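PDB 4B7H: catalase from Corynebacterium glutamicum, which catalyses the breakdown of hydrogen peroxide to water and oxygen at a haem group, and is inhibited by nitric oxide. Local coordinates for residues A[127-132]-A[324-329]; A[185-190]-A[492-497]; A[274-279]-A[302-307]. All blocks are in the same frame, centred on the assembly; numbering follows the deposited sequence.

Interaction 1. Residues A[127-132]-A[324-329]. Unlike the reference sequence in segment 324-329: Ile326 (reference Leu). With HEM (protoporphyrin IX containing Fe), chain E.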
loop_
_atom_site.group_PDB
_atom_site.type_symbol
_atom_site.label_atom_id
_atom_site.label_comp_id
_atom_site.label_asym_id
_atom_site.label_seq_id
_atom_site.Cartn_x
_atom_site.Cartn_y
_atom_site.Cartn_z
ATOM N N ALA A 127 9.807 6.720 -24.796
ATOM C CA ALA A 127 10.634 6.159 -23.734
ATOM C C ALA A 127 11.148 4.769 -24.068
ATOM O O ALA A 127 10.369 3.813 -24.160
ATOM C CB ALA A 127 9.852 6.139 -22.428
ATOM N N LEU A 128 12.466 4.658 -24.205
ATOM C CA LEU A 128 13.117 3.427 -24.645
ATOM C C LEU A 128 13.856 2.738 -23.517
ATOM O O LEU A 128 14.482 3.402 -22.692
ATOM C CB LEU A 128 14.139 3.763 -25.729
ATOM C CG LEU A 128 13.542 4.267 -27.038
ATOM C CD1 LEU A 128 14.535 5.162 -27.745
ATOM C CD2 LEU A 128 13.148 3.081 -27.915
ATOM N N ARG A 129 13.791 1.404 -23.494
ATOM C CA ARG A 129 14.693 0.587 -22.685
ATOM C C ARG A 129 15.510 -0.298 -23.601
ATOM O O ARG A 129 14.952 -0.977 -24.468
ATOM C CB ARG A 129 13.922 -0.335 -21.735
ATOM C CG ARG A 129 14.798 -1.479 -21.185
ATOM C CD ARG A 129 14.183 -2.077 -19.928
ATOM N NE ARG A 129 14.062 -1.032 -18.920
ATOM C CZ ARG A 129 13.189 -1.035 -17.919
ATOM N NH1 ARG A 129 12.359 -2.061 -17.759
ATOM N NH2 ARG A 129 13.148 -0.007 -17.078
ATOM N N PHE A 130 16.821 -0.303 -23.400
ATOM C CA PHE A 130 17.695 -1.245 -24.075
ATOM C C PHE A 130 18.186 -2.267 -23.057
ATOM O O PHE A 130 18.781 -1.904 -22.036
ATOM C CB PHE A 130 18.863 -0.502 -24.730
ATOM C CG PHE A 130 18.422 0.574 -25.684
ATOM C CD1 PHE A 130 17.870 0.236 -26.910
ATOM C CD2 PHE A 130 18.520 1.922 -25.345
ATOM C CE1 PHE A 130 17.440 1.214 -27.793
ATOM C CE2 PHE A 130 18.086 2.915 -26.228
ATOM C CZ PHE A 130 17.545 2.559 -27.452
ATOM N N TYR A 131 17.898 -3.542 -23.319
ATOM C CA TYR A 131 18.301 -4.613 -22.410
ATOM C C TYR A 131 19.740 -5.002 -22.738
ATOM O O TYR A 131 19.978 -5.990 -23.439
ATOM C CB TYR A 131 17.359 -5.823 -22.528
ATOM C CG TYR A 131 15.919 -5.551 -22.094
ATOM C CD1 TYR A 131 14.982 -5.010 -22.981
ATOM C CD2 TYR A 131 15.492 -5.858 -20.804
ATOM C CE1 TYR A 131 13.670 -4.772 -22.590
ATOM C CE2 TYR A 131 14.174 -5.623 -20.398
ATOM C CZ TYR A 131 13.266 -5.087 -21.299
ATOM O OH TYR A 131 11.964 -4.840 -20.923
ATOM N N THR A 132 20.697 -4.222 -22.236
ATOM C CA THR A 132 22.101 -4.405 -22.602
ATOM C C THR A 132 22.804 -5.441 -21.728
ATOM O O THR A 132 22.305 -5.829 -20.662
ATOM C CB THR A 132 22.918 -3.073 -22.581
ATOM O OG1 THR A 132 23.576 -2.907 -21.316
ATOM C CG2 THR A 132 22.047 -1.860 -22.880
ATOM N N GLU A 324 1.892 -1.354 -18.700
ATOM C CA GLU A 324 1.486 -0.553 -17.544
ATOM C C GLU A 324 2.524 -0.654 -16.425
ATOM O O GLU A 324 2.841 0.349 -15.782
ATOM C CB GLU A 324 0.091 -0.927 -17.031
ATOM C CG GLU A 324 -0.370 -0.081 -15.835
ATOM C CD GLU A 324 -0.603 1.391 -16.165
ATOM O OE1 GLU A 324 -0.817 1.728 -17.354
ATOM O OE2 GLU A 324 -0.567 2.225 -15.226
ATOM N N GLN A 325 3.069 -1.855 -16.225
ATOM C CA GLN A 325 4.036 -2.117 -15.155
ATOM C C GLN A 325 5.504 -1.887 -15.527
ATOM O O GLN A 325 6.385 -2.067 -14.678
ATOM C CB GLN A 325 3.906 -3.554 -14.644
ATOM C CG GLN A 325 2.593 -3.839 -13.955
ATOM C CD GLN A 325 2.577 -5.184 -13.255
ATOM O OE1 GLN A 325 2.055 -5.305 -12.140
ATOM N NE2 GLN A 325 3.140 -6.212 -13.909
ATOM N N ILE A 326 5.801 -1.533 -16.777
ATOM C CA ILE A 326 7.185 -1.188 -17.081
ATOM C C ILE A 326 7.560 0.047 -16.268
ATOM O O ILE A 326 6.714 0.904 -15.988
ATOM C CB ILE A 326 7.455 -1.020 -18.601
ATOM C CG1 ILE A 326 8.940 -1.254 -18.903
ATOM C CG2 ILE A 326 6.994 0.345 -19.130
ATOM C CD1 ILE A 326 9.259 -1.380 -20.385
ATOM N N ALA A 327 8.814 0.094 -15.835
ATOM C CA ALA A 327 9.288 1.176 -14.983
ATOM C C ALA A 327 10.457 1.847 -15.684
ATOM O O ALA A 327 11.624 1.540 -15.417
ATOM C CB ALA A 327 9.715 0.624 -13.616
ATOM N N LEU A 328 10.145 2.728 -16.627
ATOM C CA LEU A 328 11.186 3.373 -17.422
ATOM C C LEU A 328 11.769 4.526 -16.612
ATOM O O LEU A 328 11.034 5.268 -15.967
ATOM C CB LEU A 328 10.609 3.834 -18.761
ATOM C CG LEU A 328 10.236 2.640 -19.661
ATOM C CD1 LEU A 328 9.193 2.998 -20.716
ATOM C CD2 LEU A 328 11.482 2.058 -20.339
ATOM N N ASP A 329 13.089 4.665 -16.626
ATOM C CA ASP A 329 13.764 5.516 -15.648
ATOM C C ASP A 329 15.072 6.052 -16.235
ATOM O O ASP A 329 15.957 5.273 -16.577
ATOM C CB ASP A 329 14.011 4.653 -14.401
ATOM C CG ASP A 329 14.815 5.346 -13.317
ATOM O OD1 ASP A 329 15.116 6.556 -13.427
ATOM O OD2 ASP A 329 15.136 4.658 -12.319
HETATM C CHA HEM E . 6.999 10.069 -16.753
HETATM C CHB HEM E . 9.161 12.959 -13.514
HETATM C CHC HEM E . 10.597 15.829 -17.139
HETATM C CHD HEM E . 9.769 12.184 -20.174
HETATM C C1A HEM E . 7.441 10.603 -15.568
HETATM C C2A HEM E . 7.230 10.035 -14.250
HETATM C C3A HEM E . 7.846 10.834 -13.367
HETATM C C4A HEM E . 8.452 11.928 -14.087
HETATM C CMA HEM E . 7.940 10.680 -11.845
HETATM C CAA HEM E . 6.449 8.733 -13.961
HETATM C CBA HEM E . 7.395 7.546 -14.068
HETATM C CGA HEM E . 6.765 6.255 -13.616
HETATM O O1A HEM E . 7.067 5.216 -14.254
HETATM O O2A HEM E . 5.978 6.237 -12.634
HETATM C C1B HEM E . 9.721 14.012 -14.201
HETATM C C2B HEM E . 10.384 15.154 -13.613
HETATM C C3B HEM E . 10.759 15.961 -14.628
HETATM C C4B HEM E . 10.364 15.331 -15.868
HETATM C CMB HEM E . 10.566 15.358 -12.095
HETATM C CAB HEM E . 11.520 17.300 -14.600
HETATM C CBB HEM E . 12.370 17.617 -13.623
HETATM C C1C HEM E . 10.664 15.026 -18.264
HETATM C C2C HEM E . 11.452 15.247 -19.468
HETATM C C3C HEM E . 11.207 14.221 -20.301
HETATM C C4C HEM E . 10.283 13.327 -19.636
HETATM C CMC HEM E . 12.372 16.469 -19.711
HETATM C CAC HEM E . 11.805 13.902 -21.693
HETATM C CBC HEM E . 13.032 14.303 -22.064
HETATM C C1D HEM E . 8.895 11.336 -19.550
HETATM C C2D HEM E . 8.307 10.212 -20.203
HETATM C C3D HEM E . 7.449 9.547 -19.161
HETATM C C4D HEM E . 7.604 10.323 -17.961
HETATM C CMD HEM E . 8.495 9.781 -21.656
HETATM C CAD HEM E . 6.631 8.282 -19.375
HETATM C CBD HEM E . 7.578 7.084 -19.335
HETATM C CGD HEM E . 6.730 5.888 -19.652
HETATM O O1D HEM E . 6.552 5.009 -18.772
HETATM O O2D HEM E . 6.205 5.822 -20.792
HETATM N NA HEM E . 8.199 11.757 -15.439
HETATM N NB HEM E . 9.721 14.145 -15.572
HETATM N NC HEM E . 9.965 13.837 -18.399
HETATM N ND HEM E . 8.458 11.386 -18.230
HETATM FE FE HEM E . 9.043 12.807 -16.931
#

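Interaction 2. Residues A[185-190]-A[492-497]. With NDP (NADPH dihydro-nicotinamide-adenine-dinucleotide phosphate), chain H.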
loop_
_atom_site.group_PDB
_atom_site.type_symbol
_atom_site.label_atom_id
_atom_site.label_comp_id
_atom_site.label_asym_id
_atom_site.label_seq_id
_atom_site.Cartn_x
_atom_site.Cartn_y
_atom_site.Cartn_z
ATOM N N GLU A 185 10.258 30.893 -19.365
ATOM C CA GLU A 185 11.185 29.875 -19.859
ATOM C C GLU A 185 10.458 28.803 -20.688
ATOM O O GLU A 185 11.090 28.083 -21.479
ATOM C CB GLU A 185 11.962 29.225 -18.707
ATOM C CG GLU A 185 11.112 28.460 -17.689
ATOM C CD GLU A 185 10.810 29.279 -16.449
ATOM O OE1 GLU A 185 10.402 30.453 -16.594
ATOM O OE2 GLU A 185 11.001 28.759 -15.321
ATOM N N SER A 186 9.135 28.717 -20.514
ATOM C CA SER A 186 8.281 27.787 -21.257
ATOM C C SER A 186 8.119 28.115 -22.747
ATOM O O SER A 186 7.611 27.292 -23.506
ATOM C CB SER A 186 6.888 27.743 -20.616
ATOM O OG SER A 186 6.207 28.985 -20.775
ATOM N N ALA A 187 8.535 29.308 -23.167
ATOM C CA ALA A 187 8.209 29.771 -24.514
ATOM C C ALA A 187 8.721 28.863 -25.635
ATOM O O ALA A 187 8.026 28.650 -26.627
ATOM C CB ALA A 187 8.666 31.206 -24.716
ATOM N N HIS A 188 9.926 28.319 -25.488
ATOM C CA HIS A 188 10.445 27.458 -26.546
ATOM C C HIS A 188 9.542 26.253 -26.768
ATOM O O HIS A 188 9.079 26.006 -27.890
ATOM C CB HIS A 188 11.879 27.002 -26.255
ATOM C CG HIS A 188 12.578 26.445 -27.455
ATOM N ND1 HIS A 188 13.887 26.019 -27.425
ATOM C CD2 HIS A 188 12.148 26.244 -28.723
ATOM C CE1 HIS A 188 14.234 25.581 -28.624
ATOM N NE2 HIS A 188 13.197 25.714 -29.432
ATOM N N GLN A 189 9.259 25.519 -25.699
ATOM C CA GLN A 189 8.462 24.312 -25.853
ATOM C C GLN A 189 6.997 24.603 -26.178
ATOM O O GLN A 189 6.366 23.845 -26.920
ATOM C CB GLN A 189 8.569 23.405 -24.626
ATOM C CG GLN A 189 7.674 22.181 -24.719
ATOM C CD GLN A 189 7.974 21.321 -25.934
ATOM O OE1 GLN A 189 9.100 21.294 -26.426
ATOM N NE2 GLN A 189 6.969 20.589 -26.408
ATOM N N VAL A 190 6.449 25.696 -25.649
ATOM C CA VAL A 190 5.064 26.020 -25.976
ATOM C C VAL A 190 4.919 26.336 -27.471
ATOM O O VAL A 190 3.932 25.941 -28.101
ATOM C CB VAL A 190 4.496 27.137 -25.080
ATOM C CG1 VAL A 190 3.096 27.511 -25.518
ATOM C CG2 VAL A 190 4.479 26.676 -23.626
ATOM N N TYR A 492 -0.813 37.970 -24.731
ATOM C CA TYR A 492 -0.430 38.836 -25.841
ATOM C C TYR A 492 1.065 39.172 -25.773
ATOM O O TYR A 492 1.770 39.111 -26.786
ATOM C CB TYR A 492 -1.246 40.136 -25.844
ATOM C CG TYR A 492 -2.751 39.984 -25.992
ATOM C CD1 TYR A 492 -3.313 38.891 -26.648
ATOM C CD2 TYR A 492 -3.613 40.944 -25.466
ATOM C CE1 TYR A 492 -4.690 38.766 -26.773
ATOM C CE2 TYR A 492 -4.981 40.830 -25.593
ATOM C CZ TYR A 492 -5.517 39.739 -26.244
ATOM O OH TYR A 492 -6.886 39.631 -26.361
ATOM N N ASP A 493 1.533 39.546 -24.584
ATOM C CA ASP A 493 2.927 39.939 -24.393
ATOM C C ASP A 493 3.876 38.774 -24.636
ATOM O O ASP A 493 4.928 38.931 -25.251
ATOM C CB ASP A 493 3.144 40.450 -22.967
ATOM C CG ASP A 493 2.522 41.805 -22.719
ATOM O OD1 ASP A 493 2.142 42.505 -23.687
ATOM O OD2 ASP A 493 2.432 42.175 -21.531
ATOM N N TYR A 494 3.496 37.605 -24.131
ATOM C CA TYR A 494 4.287 36.391 -24.262
ATOM C C TYR A 494 4.541 36.093 -25.736
ATOM O O TYR A 494 5.684 35.882 -26.145
ATOM C CB TYR A 494 3.496 35.281 -23.597
ATOM C CG TYR A 494 4.043 33.872 -23.547
ATOM C CD1 TYR A 494 4.838 33.446 -22.483
ATOM C CD2 TYR A 494 3.662 32.932 -24.496
ATOM C CE1 TYR A 494 5.264 32.121 -22.393
ATOM C CE2 TYR A 494 4.079 31.615 -24.413
ATOM C CZ TYR A 494 4.881 31.216 -23.371
ATOM O OH TYR A 494 5.267 29.903 -23.302
ATOM N N TRP A 495 3.489 36.100 -26.548
ATOM C CA TRP A 495 3.669 35.811 -27.967
ATOM C C TRP A 495 4.401 36.921 -28.715
ATOM O O TRP A 495 5.204 36.641 -29.603
ATOM C CB TRP A 495 2.347 35.402 -28.630
ATOM C CG TRP A 495 1.936 34.068 -28.099
ATOM C CD1 TRP A 495 0.875 33.787 -27.273
ATOM C CD2 TRP A 495 2.638 32.834 -28.285
ATOM N NE1 TRP A 495 0.867 32.446 -26.959
ATOM C CE2 TRP A 495 1.935 31.840 -27.567
ATOM C CE3 TRP A 495 3.786 32.470 -29.003
ATOM C CZ2 TRP A 495 2.344 30.509 -27.548
ATOM C CZ3 TRP A 495 4.191 31.150 -28.984
ATOM C CH2 TRP A 495 3.475 30.184 -28.255
ATOM N N ASN A 496 4.164 38.171 -28.331
ATOM C CA ASN A 496 4.930 39.276 -28.909
ATOM C C ASN A 496 6.420 39.112 -28.647
ATOM O O ASN A 496 7.244 39.425 -29.508
ATOM C CB ASN A 496 4.461 40.625 -28.358
ATOM C CG ASN A 496 3.147 41.072 -28.955
ATOM O OD1 ASN A 496 2.732 40.590 -30.015
ATOM N ND2 ASN A 496 2.482 42.005 -28.284
ATOM N N ASN A 497 6.763 38.606 -27.460
ATOM C CA ASN A 497 8.162 38.398 -27.099
ATOM C C ASN A 497 8.821 37.299 -27.926
ATOM O O ASN A 497 10.015 37.362 -28.197
ATOM C CB ASN A 497 8.314 38.091 -25.607
ATOM C CG ASN A 497 8.121 39.315 -24.723
ATOM O OD1 ASN A 497 7.826 39.190 -23.533
ATOM N ND2 ASN A 497 8.285 40.496 -25.297
HETATM P PA NDP H . 17.904 23.573 -38.440
HETATM O O1A NDP H . 17.357 24.176 -39.681
HETATM O O2A NDP H . 19.188 22.850 -38.665
HETATM O O5B NDP H . 16.807 22.567 -37.849
HETATM C C5B NDP H . 15.466 22.974 -37.718
HETATM C C4B NDP H . 14.722 21.814 -37.076
HETATM O O4B NDP H . 13.364 22.183 -36.884
HETATM C C3B NDP H . 14.756 20.573 -37.969
HETATM O O3B NDP H . 15.011 19.423 -37.183
HETATM C C2B NDP H . 13.356 20.561 -38.554
HETATM O O2B NDP H . 12.888 19.299 -38.988
HETATM C C1B NDP H . 12.566 21.140 -37.389
HETATM N N9A NDP H . 11.187 21.525 -37.751
HETATM C C8A NDP H . 10.665 21.677 -39.011
HETATM N N7A NDP H . 9.358 22.008 -38.904
HETATM C C5A NDP H . 9.034 22.066 -37.588
HETATM C C6A NDP H . 7.844 22.356 -36.925
HETATM N N6A NDP H . 6.684 22.313 -37.581
HETATM N N1A NDP H . 7.825 22.347 -35.549
HETATM C C2A NDP H . 8.967 22.043 -34.836
HETATM N N3A NDP H . 10.143 21.752 -35.499
HETATM C C4A NDP H . 10.175 21.762 -36.855
HETATM O O3 NDP H . 18.047 24.746 -37.332
HETATM P PN NDP H . 18.600 24.543 -35.827
HETATM O O1N NDP H . 18.979 23.122 -35.588
HETATM O O2N NDP H . 19.575 25.635 -35.595
HETATM O O5D NDP H . 17.310 24.873 -34.920
HETATM C C5D NDP H . 16.454 25.945 -35.266
HETATM C C4D NDP H . 15.161 25.825 -34.485
HETATM O O4D NDP H . 14.517 24.623 -34.856
HETATM C C3D NDP H . 15.421 25.739 -32.990
HETATM O O3D NDP H . 15.386 27.022 -32.382
HETATM C C2D NDP H . 14.316 24.814 -32.508
HETATM O O2D NDP H . 13.204 25.575 -32.125
HETATM C C1D NDP H . 13.912 23.998 -33.731
HETATM N N1N NDP H . 14.358 22.591 -33.625
HETATM C C2N NDP H . 15.646 22.336 -33.252
HETATM C C3N NDP H . 16.141 21.047 -33.134
HETATM C C7N NDP H . 17.560 20.875 -32.701
HETATM O O7N NDP H . 17.907 19.720 -31.994
HETATM N N7N NDP H . 18.456 21.819 -32.968
HETATM C C4N NDP H . 15.288 19.827 -33.415
HETATM C C5N NDP H . 13.896 20.219 -33.817
HETATM C C6N NDP H . 13.500 21.555 -33.899
HETATM P P2B NDP H . 13.038 18.850 -40.533
HETATM O O1X NDP H . 12.386 19.914 -41.392
HETATM O O2X NDP H . 14.513 18.718 -40.845
HETATM O O3X NDP H . 12.334 17.513 -40.674
#

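Interaction 3. Residues A[274-279]-A[302-307]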
loop_
_atom_site.group_PDB
_atom_site.type_symbol
_atom_site.label_atom_id
_atom_site.label_comp_id
_atom_site.label_asym_id
_atom_site.label_seq_id
_atom_site.Cartn_x
_atom_site.Cartn_y
_atom_site.Cartn_z
ATOM N N LYS A 274 20.703 8.795 -34.041
ATOM C CA LYS A 274 21.786 9.733 -34.314
ATOM C C LYS A 274 22.109 10.521 -33.050
ATOM O O LYS A 274 21.296 10.584 -32.122
ATOM C CB LYS A 274 21.405 10.690 -35.456
ATOM C CG LYS A 274 20.863 10.000 -36.705
ATOM C CD LYS A 274 20.630 10.981 -37.850
ATOM C CE LYS A 274 20.027 10.278 -39.063
ATOM N NZ LYS A 274 20.954 9.261 -39.628
ATOM N N VAL A 275 23.302 11.100 -33.003
ATOM C CA VAL A 275 23.678 11.972 -31.902
ATOM C C VAL A 275 24.284 13.272 -32.400
ATOM O O VAL A 275 24.870 13.325 -33.480
ATOM C CB VAL A 275 24.692 11.304 -30.944
ATOM C CG1 VAL A 275 23.993 10.260 -30.076
ATOM C CG2 VAL A 275 25.870 10.691 -31.717
ATOM N N GLN A 276 24.110 14.327 -31.611
ATOM C CA GLN A 276 24.971 15.495 -31.705
ATOM C C GLN A 276 26.082 15.282 -30.696
ATOM O O GLN A 276 25.835 14.803 -29.587
ATOM C CB GLN A 276 24.211 16.774 -31.359
ATOM C CG GLN A 276 23.099 17.133 -32.325
ATOM C CD GLN A 276 22.310 18.331 -31.867
ATOM O OE1 GLN A 276 21.535 18.246 -30.913
ATOM N NE2 GLN A 276 22.504 19.466 -32.540
ATOM N N ILE A 277 27.309 15.629 -31.074
ATOM C CA ILE A 277 28.449 15.465 -30.186
ATOM C C ILE A 277 29.164 16.799 -30.015
ATOM O O ILE A 277 29.696 17.353 -30.980
ATOM C CB ILE A 277 29.430 14.396 -30.720
ATOM C CG1 ILE A 277 28.720 13.041 -30.846
ATOM C CG2 ILE A 277 30.659 14.288 -29.811
ATOM C CD1 ILE A 277 29.599 11.936 -31.406
ATOM N N MET A 278 29.153 17.319 -28.790
ATOM C CA MET A 278 29.864 18.549 -28.470
ATOM C C MET A 278 31.119 18.241 -27.664
ATOM O O MET A 278 31.042 17.702 -26.565
ATOM C CB MET A 278 28.958 19.499 -27.687
ATOM C CG MET A 278 29.662 20.759 -27.192
ATOM S SD MET A 278 28.603 21.764 -26.132
ATOM C CE MET A 278 27.422 22.408 -27.313
ATOM N N PRO A 279 32.295 18.570 -28.215
ATOM C CA PRO A 279 33.528 18.357 -27.447
ATOM C C PRO A 279 33.441 19.017 -26.069
ATOM O O PRO A 279 32.845 20.095 -25.933
ATOM C CB PRO A 279 34.596 19.041 -28.310
ATOM C CG PRO A 279 34.052 18.932 -29.702
ATOM C CD PRO A 279 32.564 19.122 -29.556
ATOM N N TYR A 302 26.252 21.605 -34.644
ATOM C CA TYR A 302 26.484 20.210 -34.285
ATOM C C TYR A 302 25.547 19.324 -35.092
ATOM O O TYR A 302 24.429 19.035 -34.659
ATOM C CB TYR A 302 26.309 20.014 -32.770
ATOM C CG TYR A 302 27.331 20.827 -32.020
ATOM C CD1 TYR A 302 28.645 20.383 -31.913
ATOM C CD2 TYR A 302 27.007 22.064 -31.474
ATOM C CE1 TYR A 302 29.604 21.136 -31.261
ATOM C CE2 TYR A 302 27.964 22.828 -30.824
ATOM C CZ TYR A 302 29.259 22.354 -30.719
ATOM O OH TYR A 302 30.212 23.112 -30.076
ATOM N N PRO A 303 25.987 18.920 -36.297
ATOM C CA PRO A 303 25.127 18.106 -37.166
ATOM C C PRO A 303 24.858 16.731 -36.570
ATOM O O PRO A 303 25.570 16.298 -35.671
ATOM C CB PRO A 303 25.957 17.959 -38.450
ATOM C CG PRO A 303 26.943 19.076 -38.409
ATOM C CD PRO A 303 27.255 19.280 -36.956
ATOM N N LEU A 304 23.841 16.044 -37.070
ATOM C CA LEU A 304 23.546 14.705 -36.587
ATOM C C LEU A 304 24.576 13.704 -37.105
ATOM O O LEU A 304 24.907 13.698 -38.297
ATOM C CB LEU A 304 22.129 14.292 -36.978
ATOM C CG LEU A 304 21.022 15.253 -36.519
ATOM C CD1 LEU A 304 19.647 14.692 -36.867
ATOM C CD2 LEU A 304 21.120 15.602 -35.024
ATOM N N ILE A 305 25.096 12.884 -36.194
ATOM C CA ILE A 305 26.066 11.838 -36.512
ATOM C C ILE A 305 25.371 10.484 -36.363
ATOM O O ILE A 305 24.794 10.198 -35.319
ATOM C CB ILE A 305 27.290 11.886 -35.562
ATOM C CG1 ILE A 305 28.208 13.061 -35.891
ATOM C CG2 ILE A 305 28.121 10.627 -35.688
ATOM C CD1 ILE A 305 27.778 14.354 -35.344
ATOM N N PRO A 306 25.414 9.639 -37.406
ATOM C CA PRO A 306 24.657 8.380 -37.362
ATOM C C PRO A 306 25.266 7.328 -36.438
ATOM O O PRO A 306 26.487 7.257 -36.298
ATOM C CB PRO A 306 24.711 7.896 -38.812
ATOM C CG PRO A 306 25.995 8.467 -39.342
ATOM C CD PRO A 306 26.084 9.834 -38.704
ATOM N N VAL A 307 24.410 6.520 -35.816
ATOM C CA VAL A 307 24.845 5.471 -34.899
ATOM C C VAL A 307 24.306 4.124 -35.370
ATOM O O VAL A 307 25.040 3.132 -35.442
ATOM C CB VAL A 307 24.361 5.741 -33.451
ATOM C CG1 VAL A 307 24.768 4.598 -32.532
ATOM C CG2 VAL A 307 24.910 7.070 -32.943
HETATM O O HOH W 1 27.428 16.935 -33.638
#

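Interaction 1. Residues A[127-132]-A[324-329]
The guanidinium of Arg129 meets Leu328 with one face and Ala327 with its edge. Leu328 CD2 stands 4.0 Å above the plane through Arg129 CZ and its three nitrogens, displaced toward the rim, while the carbonyl oxygen Ala327 O lies near that plane. Arg129 NH2 gives this oxygen, Ala327 O, a short but bent hydrogen bond of 2.7 Å, with only 129° at the hydrogen, and it counts as weak. Ile326 comes obliquely, tip to tip with the arginine, its CG1 3.7 Å from Arg129 NH1. A second flat group takes part: Arg129 CD lies over one face of the Tyr131 ring, toward its rim, and the tyrosine's hydroxyl goes on to bond Val369 O. The bend in the arginine chain at chi3 (-60°) turns NE out of the extended line of the chain.

Leu328 touches both strand 125-132 and the haem, its two methyls divided between partners. Its CD2 packs on Arg129 CB at 3.7 Å, and its CD1 on Ala127 CB at 3.6 Å. The same CD1 is 3.8 Å from the propionate oxygen O1D of the haem, and Ala127 CB is 4.0 Å from the propionate carbon CBD. Ala127 and Leu328 thus both belong to the haem pocket, on its propionate side, where Arg67, Arg106, Gln356 and Arg359 supply hydrogen bonds to the cofactor.

Burying an arginine demands compensation, and here most of it comes from beyond the two segments: Arg129 NE forms a salt bridge with Asp138 on the adjacent strand 135-142, and NH1 bonds Asn370 OD1. The weak bond to Ala327 O adds a third partner, so the charge is probably well balanced, while Leu328 CD1 and Ala127 CB put apolar surface beside one haem propionate.

Interaction 2. Residues A[185-190]-A[492-497]
Tyr494 and Ser186 form the polar part of this contact: the hydroxyl Tyr494 OH donates a 2.8 Å hydrogen bond to Ser186 OG, which sits at the edge of the tyrosine ring, near its plane. The serine oxygen is also bonded to Ala183 O and Trp180 O, so this buried hydroxyl has three polar partners. The tyrosine hydroxyl also sits close against the other helix, Tyr494 OH 3.3 Å from Val190 CG2.

Apolar packing follows: Tyr494 CZ is 4.0 Å from Ala187 CB. Tyr494 CB points toward segment 185-190, and chi1 of -180° sets CG anti to the backbone N. This is helix-to-helix packing between the catalase core and the C-terminal helical region, the catalase-related immune-responsive part of the chain. Beside the tyrosine, Val190 CG1 rests 3.7 Å from Trp495 CZ2, the two side chains crossing at about a right angle. Tyr494 CD2 lies over one face of the same indole, and Trp177 meets Trp495 as well.

Ligand binding occupies another side of helix 187-194: His188 NE2 shares a 2.7 Å hydrogen bond with the ribose hydroxyl O2D of NADPH, while its ND1 bonds Thr294 O.

Interaction 3. Residues A[274-279]-A[302-307]
Lys274 opens strand 270-279's side of the contact by laying its aliphatic chain across Leu304 at about a right angle, Lys274 CD 3.7 Å from Leu304 CB. Its backbone pairs with Pro306 as an antiparallel non-hydrogen-bonded pair, and a CA-H...O contact runs from Lys274 CA to Ile305 O. Val275 and Ile305 then form a hydrogen-bonded pair: Val275 N reaches Ile305 O at 2.9 Å, and Ile305 N reaches Val275 O at 2.8 Å. On the face carrying these two side chains, Val275 CG2 packs on Val307 CG2 at 3.9 Å.

At Gln276 a side chain takes over from the backbone bonds. Gln276 NE2 donates to Tyr302 O over 2.9 Å at 164°, a nearly straight bond lying in both the amide plane and the carbonyl plane. The same NE2 also bonds Trp297 O, and OE1 bonds His229 NE2. Ile277 N is linked to Pro303 O through one water, which accepts from the former and donates to the latter. Met278 CB sits over one face of the Tyr302 ring, 4.3 Å from its centroid in a CH-pi contact; SD lies obliquely in a Met-aromatic contact, and Met278 CE touches Tyr302 CE2 at 3.6 Å. Pro279 CD completes the group at Tyr302 CE1, while the tyrosine hydroxyl bonds Asp282.

The two strands are neighbours in the antiparallel beta-barrel of catalases, close to the NADPH site.

Interactions 1 and 3 reach the same antiparallel sheet, whereas interaction 2 joins two helices away from it. Interaction 1 is a wholly buried contact near the middle of the chain, where a strand meets a loop beside the haem and the arginine charge is probably balanced largely by partners outside the pair. Interaction 2 is also buried, though farther from the chain centre, and relies on a single hydroxyl bond within aromatic and aliphatic packing. Interaction 3, only partly buried, is the sole strand pairing, with backbone bonds, a bridging water and exposed prolines. Bound NADPH touches His188 of interaction 2 and comes within about 4 Å of the Gln276 side chain of interaction 3, nearest atoms.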